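Local coordinates for DegV family protein (Streptococcus agalactiae, PDB 3LUP), which binds a fatty acid, elaidic acid in this crystal, and may play a role in lipid transport or fatty acid metabolism, at residues Thr10-Tyr15 / Val26-Ile31; His86-Phe91 / Thr114-Asp119; Ser124-Asn129 / Gly280-Asn285. All blocks are in the same frame, centred on the assembly; numbering follows the deposited sequence.

Interaction 1: residues Thr10-Tyr15 / Val26-Ile31; sequences TDTSAY and VYVLDI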
loop_
_atom_site.group_PDB
_atom_site.type_symbol
_atom_site.label_atom_id
_atom_site.label_comp_id
_atom_site.label_asym_id
_atom_site.label_seq_id
_atom_site.Cartn_x
_atom_site.Cartn_y
_atom_site.Cartn_z
ATOM N N THR A 10 -2.858 0.536 11.422
ATOM C CA THR A 10 -2.345 0.249 10.106
ATOM C C THR A 10 -1.031 -0.498 10.238
ATOM O O THR A 10 -0.627 -0.829 11.340
ATOM C CB THR A 10 -2.169 1.540 9.275
ATOM O OG1 THR A 10 -1.751 1.186 7.946
ATOM C CG2 THR A 10 -1.150 2.472 9.914
ATOM N N ASP A 11 -0.377 -0.774 9.118
ATOM C CA ASP A 11 0.900 -1.452 9.150
ATOM C C ASP A 11 1.913 -0.599 8.416
ATOM O O ASP A 11 1.560 0.401 7.816
ATOM C CB ASP A 11 0.790 -2.862 8.560
ATOM C CG ASP A 11 0.114 -2.876 7.192
ATOM O OD1 ASP A 11 0.625 -2.191 6.258
ATOM O OD2 ASP A 11 -0.932 -3.571 7.063
ATOM N N THR A 12 3.178 -0.983 8.486
ATOM C CA THR A 12 4.254 -0.173 7.934
ATOM C C THR A 12 4.300 -0.150 6.395
ATOM O O THR A 12 5.107 0.585 5.822
ATOM C CB THR A 12 5.617 -0.591 8.483
ATOM O OG1 THR A 12 5.870 -1.942 8.102
ATOM C CG2 THR A 12 5.642 -0.482 9.995
ATOM N N SER A 13 3.429 -0.912 5.730
ATOM C CA SER A 13 3.338 -0.852 4.271
ATOM C C SER A 13 2.571 0.383 3.805
ATOM O O SER A 13 2.679 0.786 2.655
ATOM C CB SER A 13 2.708 -2.126 3.696
ATOM O OG SER A 13 1.282 -2.058 3.687
ATOM N N ALA A 14 1.785 0.974 4.698
ATOM C CA ALA A 14 1.066 2.220 4.399
ATOM C C ALA A 14 2.045 3.380 4.384
ATOM O O ALA A 14 2.890 3.490 5.269
ATOM C CB ALA A 14 0.004 2.462 5.428
ATOM N N TYR A 15 1.958 4.236 3.380
ATOM C CA TYR A 15 2.795 5.418 3.378
ATOM C C TYR A 15 1.999 6.573 3.944
ATOM O O TYR A 15 1.065 7.075 3.312
ATOM C CB TYR A 15 3.328 5.729 1.988
ATOM C CG TYR A 15 4.317 6.860 2.002
ATOM C CD1 TYR A 15 5.684 6.611 1.980
ATOM C CD2 TYR A 15 3.889 8.191 2.057
ATOM C CE1 TYR A 15 6.603 7.660 2.010
ATOM C CE2 TYR A 15 4.792 9.231 2.088
ATOM C CZ TYR A 15 6.147 8.959 2.062
ATOM O OH TYR A 15 7.054 9.989 2.082
ATOM N N VAL A 26 -2.995 7.035 16.156
ATOM C CA VAL A 26 -2.545 6.211 15.038
ATOM C C VAL A 26 -1.557 5.155 15.524
ATOM O O VAL A 26 -0.554 5.482 16.132
ATOM C CB VAL A 26 -1.952 7.079 13.879
ATOM C CG1 VAL A 26 -1.368 6.215 12.789
ATOM C CG2 VAL A 26 -3.025 7.974 13.281
ATOM N N TYR A 27 -1.867 3.883 15.279
ATOM C CA TYR A 27 -0.986 2.780 15.665
ATOM C C TYR A 27 -0.534 1.984 14.437
ATOM O O TYR A 27 -1.346 1.668 13.557
ATOM C CB TYR A 27 -1.670 1.899 16.712
ATOM C CG TYR A 27 -2.073 2.694 17.931
ATOM C CD1 TYR A 27 -1.259 2.727 19.064
ATOM C CD2 TYR A 27 -3.261 3.452 17.937
ATOM C CE1 TYR A 27 -1.617 3.481 20.186
ATOM C CE2 TYR A 27 -3.630 4.215 19.046
ATOM C CZ TYR A 27 -2.801 4.225 20.167
ATOM O OH TYR A 27 -3.162 4.967 21.271
ATOM N N VAL A 28 0.765 1.693 14.372
ATOM C CA VAL A 28 1.362 1.069 13.193
ATOM C C VAL A 28 2.030 -0.238 13.558
ATOM O O VAL A 28 3.022 -0.248 14.296
ATOM C CB VAL A 28 2.444 1.959 12.500
ATOM C CG1 VAL A 28 2.774 1.375 11.157
ATOM C CG2 VAL A 28 1.994 3.398 12.340
ATOM N N LEU A 29 1.491 -1.325 13.019
ATOM C CA LEU A 29 2.063 -2.664 13.171
ATOM C C LEU A 29 3.242 -2.860 12.225
ATOM O O LEU A 29 3.159 -2.465 11.062
ATOM C CB LEU A 29 1.004 -3.716 12.838
ATOM C CG LEU A 29 0.018 -4.220 13.884
ATOM C CD1 LEU A 29 -0.322 -3.157 14.897
ATOM C CD2 LEU A 29 -1.244 -4.748 13.207
ATOM N N ASP A 30 4.316 -3.491 12.708
ATOM C CA ASP A 30 5.489 -3.762 11.870
ATOM C C ASP A 30 5.366 -5.008 10.999
ATOM O O ASP A 30 4.845 -6.036 11.430
ATOM C CB ASP A 30 6.756 -3.852 12.717
ATOM C CG ASP A 30 7.038 -2.568 13.484
ATOM O OD1 ASP A 30 6.774 -1.460 12.955
ATOM O OD2 ASP A 30 7.519 -2.672 14.634
ATOM N N ILE A 31 5.852 -4.897 9.766
ATOM C CA ILE A 31 5.949 -6.040 8.843
ATOM C C ILE A 31 7.395 -6.511 8.720
ATOM O O ILE A 31 8.252 -5.765 8.260
ATOM C CB ILE A 31 5.374 -5.713 7.432
ATOM C CG1 ILE A 31 3.908 -5.256 7.550
ATOM C CG2 ILE A 31 5.541 -6.922 6.490
ATOM C CD1 ILE A 31 3.249 -4.823 6.265
#
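Thr10 and Asp11 pair with Val28 and Leu29 as parallel strand neighbours, the closely packed part of the contact. Thr10 N donates to Tyr27 O at 2.9 Å, and Leu29 N returns a bond to Thr10 O at 2.7 Å. On one face the side chains of Thr10 and Val28 lie side by side, pointing the same way, CG2 to CG2, while Thr10 OG1 bonds to Leu90 O. On the other face are Asp11 and Leu29, the latter packed on helix 69-81.

Beyond Asp11 the strand gives way to a type I turn, Asp11 to Ala14, with an Asx turn over its first residues, in which Asp11 OD1 accepts from Ser13 N through its anti lone pair. The same oxygen accepts from Ser13 OG (2.7 Å) on its syn side, 21° out of the carboxylate plane; Ser13 OG also bonds to Thr123 OG1, and Asp11 OD2 to Ile92 N. The Ile31 side chain crosses that of Asp11 obliquely, CD1 lying 3.7 Å from Asp11 OD1 and 3.8 Å from Ser13 CB, and Ile31 touches the bound elaidic acid.

The solvent side, around exposed Thr12 and Val28, is looser, its two hydrogen bonds being weak: Thr12 N to Leu29 O, and Ile31 N to Thr12 OG1 at 3.4 Å, the hydroxyl lying between its own N and carbonyl carbon (chi1 62°). Thr12 CG2 lies 3.6 Å from Val28 CG1.

Interaction 2: residues His86-Phe91 / Thr114-Asp119; sequences HVLGLF and TIAFPD
A beta-alpha-beta crossover in the four-stranded parallel sheet brings Val87 beside Ile115: strands 86-89 and 114-116 run 11° from parallel, with helices 99-103 and 106-109 in the connection. Three backbone bonds define the pairing: Val87 N to Thr114 O (2.7 Å), Ala116 N to Val87 O, and Gly89 N to Ala116 O.

On one face, His86 lies alongside Thr114, both pointing the same way, and His86 CD2 comes 3.4 Å from Thr114 CB. Further along this face the Leu88 side chain crosses Pro118 at about a right angle, with Leu88 CD1 3.6 Å from Pro118 CD; Leu88 CD1 also meets Ala116 CB. Leu90 CD2 touches Pro118 CG. Helix 144-155 packs on this side through Phe144, Ile151 and Gln152.

On the opposite face Val87 CB meets Ile115 CG1 at 4.0 Å. Beyond Gly89 and Phe117 the backbones separate, and one water, hydrogen-bonded to Gly89 O, Phe91 N and Pro118 O, spans them.

Gly89, having no side chain, admits the Phe117 ring: Gly89 CA lies at the ring edge, 3.3 Å from Phe117 CD1, and Ile115 CG2 lies over one face, offset toward the rim. The phenyl groups of Phe91 and Phe117 form an offset edge-to-face pair with planes at 62°; the edge of Phe91 is turned toward the face of Phe117, Phe91 CE2 standing 3.7 Å from Phe117 CD1.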
loop_
_atom_site.group_PDB
_atom_site.type_symbol
_atom_site.label_atom_id
_atom_site.label_comp_id
_atom_site.label_asym_id
_atom_site.label_seq_id
_atom_site.Cartn_x
_atom_site.Cartn_y
_atom_site.Cartn_z
ATOM N N HIS A 86 -13.947 3.061 19.652
ATOM C CA HIS A 86 -14.033 2.482 18.326
ATOM C C HIS A 86 -12.648 2.284 17.754
ATOM O O HIS A 86 -11.691 2.980 18.137
ATOM C CB HIS A 86 -14.813 3.384 17.388
ATOM C CG HIS A 86 -16.240 3.608 17.789
ATOM N ND1 HIS A 86 -16.600 4.441 18.824
ATOM C CD2 HIS A 86 -17.396 3.129 17.275
ATOM C CE1 HIS A 86 -17.916 4.454 18.937
ATOM N NE2 HIS A 86 -18.422 3.663 18.011
ATOM N N VAL A 87 -12.552 1.338 16.819
ATOM C CA VAL A 87 -11.301 1.038 16.131
ATOM C C VAL A 87 -11.530 0.854 14.625
ATOM O O VAL A 87 -12.417 0.091 14.210
ATOM C CB VAL A 87 -10.637 -0.238 16.720
ATOM C CG1 VAL A 87 -9.388 -0.625 15.928
ATOM C CG2 VAL A 87 -10.300 -0.049 18.198
ATOM N N LEU A 88 -10.724 1.551 13.816
ATOM C CA LEU A 88 -10.664 1.289 12.368
ATOM C C LEU A 88 -9.286 0.775 11.943
ATOM O O LEU A 88 -8.275 1.480 12.057
ATOM C CB LEU A 88 -11.050 2.534 11.571
ATOM C CG LEU A 88 -11.254 2.390 10.060
ATOM C CD1 LEU A 88 -12.329 1.382 9.722
ATOM C CD2 LEU A 88 -11.611 3.743 9.484
ATOM N N GLY A 89 -9.255 -0.475 11.486
ATOM C CA GLY A 89 -8.015 -1.116 11.050
ATOM C C GLY A 89 -7.943 -1.100 9.537
ATOM O O GLY A 89 -8.788 -1.711 8.859
ATOM N N LEU A 90 -6.946 -0.376 9.020
ATOM C CA LEU A 90 -6.714 -0.214 7.571
ATOM C C LEU A 90 -5.346 -0.784 7.151
ATOM O O LEU A 90 -4.325 -0.081 7.117
ATOM C CB LEU A 90 -6.834 1.254 7.163
ATOM C CG LEU A 90 -8.206 1.914 7.281
ATOM C CD1 LEU A 90 -8.090 3.391 6.929
ATOM C CD2 LEU A 90 -9.229 1.230 6.393
ATOM N N PHE A 91 -5.353 -2.076 6.845
ATOM C CA PHE A 91 -4.134 -2.805 6.568
ATOM C C PHE A 91 -3.982 -3.137 5.088
ATOM O O PHE A 91 -4.936 -3.017 4.298
ATOM C CB PHE A 91 -4.095 -4.095 7.388
ATOM C CG PHE A 91 -4.351 -3.889 8.850
ATOM C CD1 PHE A 91 -3.367 -3.331 9.667
ATOM C CD2 PHE A 91 -5.577 -4.247 9.407
ATOM C CE1 PHE A 91 -3.602 -3.118 11.013
ATOM C CE2 PHE A 91 -5.825 -4.058 10.748
ATOM C CZ PHE A 91 -4.837 -3.483 11.564
ATOM N N THR A 114 -16.024 -1.256 19.234
ATOM C CA THR A 114 -16.634 -1.345 17.923
ATOM C C THR A 114 -15.500 -1.224 16.923
ATOM O O THR A 114 -14.790 -0.211 16.897
ATOM C CB THR A 114 -17.675 -0.257 17.709
ATOM O OG1 THR A 114 -18.719 -0.427 18.669
ATOM C CG2 THR A 114 -18.275 -0.368 16.328
ATOM N N ILE A 115 -15.336 -2.275 16.117
ATOM C CA ILE A 115 -14.138 -2.481 15.303
ATOM C C ILE A 115 -14.498 -2.768 13.860
ATOM O O ILE A 115 -15.333 -3.628 13.583
ATOM C CB ILE A 115 -13.312 -3.673 15.833
ATOM C CG1 ILE A 115 -12.967 -3.471 17.305
ATOM C CG2 ILE A 115 -12.045 -3.857 15.018
ATOM C CD1 ILE A 115 -12.540 -4.745 18.013
ATOM N N ALA A 116 -13.860 -2.056 12.938
ATOM C CA ALA A 116 -14.020 -2.365 11.521
ATOM C C ALA A 116 -12.664 -2.510 10.850
ATOM O O ALA A 116 -11.813 -1.610 10.939
ATOM C CB ALA A 116 -14.867 -1.318 10.826
ATOM N N PHE A 117 -12.464 -3.666 10.214
ATOM C CA PHE A 117 -11.268 -3.943 9.430
ATOM C C PHE A 117 -11.636 -4.118 7.952
ATOM O O PHE A 117 -11.511 -5.220 7.417
ATOM C CB PHE A 117 -10.570 -5.224 9.905
ATOM C CG PHE A 117 -9.971 -5.153 11.296
ATOM C CD1 PHE A 117 -9.424 -3.975 11.798
ATOM C CD2 PHE A 117 -9.929 -6.301 12.095
ATOM C CE1 PHE A 117 -8.879 -3.937 13.085
ATOM C CE2 PHE A 117 -9.381 -6.274 13.376
ATOM C CZ PHE A 117 -8.857 -5.097 13.872
ATOM N N PRO A 118 -12.073 -3.032 7.273
ATOM C CA PRO A 118 -12.431 -3.196 5.841
ATOM C C PRO A 118 -11.201 -3.518 4.982
ATOM O O PRO A 118 -10.072 -3.086 5.295
ATOM C CB PRO A 118 -13.009 -1.832 5.462
ATOM C CG PRO A 118 -12.317 -0.859 6.414
ATOM C CD PRO A 118 -12.080 -1.614 7.700
ATOM N N ASP A 119 -11.410 -4.294 3.924
ATOM C CA ASP A 119 -10.307 -4.646 3.051
ATOM C C ASP A 119 -9.943 -3.420 2.227
ATOM O O ASP A 119 -10.754 -2.909 1.447
ATOM C CB ASP A 119 -10.678 -5.837 2.162
ATOM C CG ASP A 119 -9.565 -6.219 1.177
ATOM O OD1 ASP A 119 -8.387 -5.816 1.362
ATOM O OD2 ASP A 119 -9.888 -6.944 0.209
HETATM O O HOH W 1 -7.862 -3.264 6.812
HETATM O O HOH W 2 -7.151 -4.798 3.956
#

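Interaction 3: residues Ser124-Asn129 / Gly280-Asn285; sequences SAPQGN and GITPKN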
loop_
_atom_site.group_PDB
_atom_site.type_symbol
_atom_site.label_atom_id
_atom_site.label_comp_id
_atom_site.label_asym_id
_atom_site.label_seq_id
_atom_site.Cartn_x
_atom_site.Cartn_y
_atom_site.Cartn_z
ATOM N N SER A 124 0.848 1.043 0.397
ATOM C CA SER A 124 1.636 2.249 0.146
ATOM C C SER A 124 0.778 3.501 0.415
ATOM O O SER A 124 0.073 3.548 1.434
ATOM C CB SER A 124 2.206 2.227 -1.280
ATOM O OG SER A 124 2.973 3.386 -1.549
ATOM N N ALA A 125 0.798 4.468 -0.509
ATOM C CA ALA A 125 0.290 5.819 -0.255
ATOM C C ALA A 125 -1.239 5.964 -0.185
ATOM O O ALA A 125 -1.748 6.732 0.649
ATOM C CB ALA A 125 0.881 6.798 -1.247
ATOM N N PRO A 126 -1.981 5.261 -1.073
ATOM C CA PRO A 126 -3.437 5.242 -0.921
ATOM C C PRO A 126 -3.888 4.735 0.446
ATOM O O PRO A 126 -4.835 5.281 1.018
ATOM C CB PRO A 126 -3.877 4.289 -2.039
ATOM C CG PRO A 126 -2.929 4.572 -3.121
ATOM C CD PRO A 126 -1.596 4.716 -2.394
ATOM N N GLN A 127 -3.207 3.707 0.952
ATOM C CA GLN A 127 -3.485 3.174 2.275
ATOM C C GLN A 127 -3.326 4.277 3.326
ATOM O O GLN A 127 -4.212 4.475 4.163
ATOM C CB GLN A 127 -2.544 2.010 2.585
ATOM C CG GLN A 127 -3.135 0.903 3.485
ATOM C CD GLN A 127 -2.071 -0.068 3.982
ATOM O OE1 GLN A 127 -1.139 -0.418 3.262
ATOM N NE2 GLN A 127 -2.202 -0.497 5.220
ATOM N N GLY A 128 -2.218 5.016 3.248
ATOM C CA GLY A 128 -1.874 6.025 4.233
ATOM C C GLY A 128 -2.855 7.159 4.158
ATOM O O GLY A 128 -3.285 7.697 5.182
ATOM N N ASN A 129 -3.219 7.514 2.934
ATOM C CA ASN A 129 -4.275 8.495 2.689
ATOM C C ASN A 129 -5.611 8.103 3.317
ATOM O O ASN A 129 -6.300 8.956 3.839
ATOM C CB ASN A 129 -4.463 8.718 1.192
ATOM C CG ASN A 129 -3.313 9.506 0.548
ATOM O OD1 ASN A 129 -3.231 9.574 -0.679
ATOM N ND2 ASN A 129 -2.441 10.112 1.366
ATOM N N GLY A 280 -0.415 5.665 -7.352
ATOM C CA GLY A 280 -1.636 5.372 -6.624
ATOM C C GLY A 280 -2.446 6.645 -6.522
ATOM O O GLY A 280 -1.869 7.723 -6.290
ATOM N N ILE A 281 -3.764 6.521 -6.719
ATOM C CA ILE A 281 -4.691 7.634 -6.527
ATOM C C ILE A 281 -5.685 7.344 -5.397
ATOM O O ILE A 281 -6.055 6.187 -5.150
ATOM C CB ILE A 281 -5.452 8.036 -7.832
ATOM C CG1 ILE A 281 -6.534 7.004 -8.187
ATOM C CG2 ILE A 281 -4.459 8.349 -8.994
ATOM C CD1 ILE A 281 -7.374 7.346 -9.401
ATOM N N THR A 282 -6.095 8.407 -4.715
ATOM C CA THR A 282 -7.042 8.320 -3.627
ATOM C C THR A 282 -7.975 9.504 -3.752
ATOM O O THR A 282 -7.506 10.621 -3.974
ATOM C CB THR A 282 -6.341 8.422 -2.249
ATOM O OG1 THR A 282 -5.296 7.458 -2.182
ATOM C CG2 THR A 282 -7.309 8.163 -1.119
ATOM N N PRO A 283 -9.299 9.273 -3.594
ATOM C CA PRO A 283 -10.251 10.376 -3.589
ATOM C C PRO A 283 -9.917 11.376 -2.488
ATOM O O PRO A 283 -9.511 10.986 -1.398
ATOM C CB PRO A 283 -11.575 9.689 -3.251
ATOM C CG PRO A 283 -11.366 8.263 -3.587
ATOM C CD PRO A 283 -9.955 7.975 -3.335
ATOM N N LYS A 284 -10.074 12.659 -2.775
ATOM C CA LYS A 284 -9.996 13.652 -1.723
ATOM C C LYS A 284 -11.165 13.516 -0.754
ATOM O O LYS A 284 -12.309 13.263 -1.144
ATOM C CB LYS A 284 -9.921 15.066 -2.289
ATOM C CG LYS A 284 -8.557 15.390 -2.812
ATOM C CD LYS A 284 -8.439 16.829 -3.213
ATOM C CE LYS A 284 -7.225 16.987 -4.090
ATOM N NZ LYS A 284 -6.951 18.406 -4.372
ATOM N N ASN A 285 -10.828 13.659 0.520
ATOM C CA ASN A 285 -11.787 13.707 1.601
ATOM C C ASN A 285 -12.701 14.932 1.487
ATOM O O ASN A 285 -13.856 14.823 1.072
ATOM C CB ASN A 285 -11.028 13.751 2.930
ATOM C CG ASN A 285 -11.778 13.070 4.043
ATOM O OD1 ASN A 285 -12.184 11.921 3.905
ATOM N ND2 ASN A 285 -11.966 13.770 5.153
#
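The Asn129 carboxamide presents its oxygen to Thr282, and its plane passes between Thr282 OG1 and Thr282 CB, which fall on opposite sides of it. Thr282 OG1 is the nearer of the two to that plane and approaches from the side of Asn129 CB. It donates a weak, 3.3 Å hydrogen bond to Asn129 OD1. Asn129 CB points toward the strand, where it meets the methyl Thr282 CG2 at 3.7 Å, and Asn129 CG is anti to the carbonyl carbon (chi1 -72°).

The pyrrolidine ring of Pro126, puckered rather than flat, touches the strand through CA, CB and CG, CA coming nearest, to Thr282 OG1. Pro126 CG lies 3.8 Å from Gly280 CA, where the glycine offers only backbone, and Pro126 CB lies 3.5 Å from Thr282 OG1. Thr282 thus fits between Pro126 and Asn129, three residues apart on the helix.

The axes of helix 124-129 and strand 280-283 approach to 7.3 Å at 18°. The buried area is small, 183 Å² in all. The arrangement is helix-on-sheet packing, the N-terminal part of helix 124-138 on the six-stranded mixed sheet; Gly280 also touches the elaidic acid, which puts the contact beside the fatty acid pocket of this DegV family protein.

In the fold
Interactions 1 and 2 belong to the same parallel sheet: strands 6-11 and 86-89 are neighbours, and each pairs outward with an edge strand. Both rest on regular backbone bonds, but interaction 1 ends in a polar turn with an exposed flank, whereas interaction 2 is more buried and mostly apolar. Interaction 3 is buried too, yet smaller; it joins helix 124-138 to the mixed sheet by side-chain packing and one weak bond. Gln127, on that helix but pointing away from the strand, reaches the other two contacts, its NE2 bonding to Leu90 O and weakly to Asp11 OD1. Ile31 and Gly280 line the elaidic acid pocket; the Phe91 side chain lies about 9 Å from the ligand, nearest atoms.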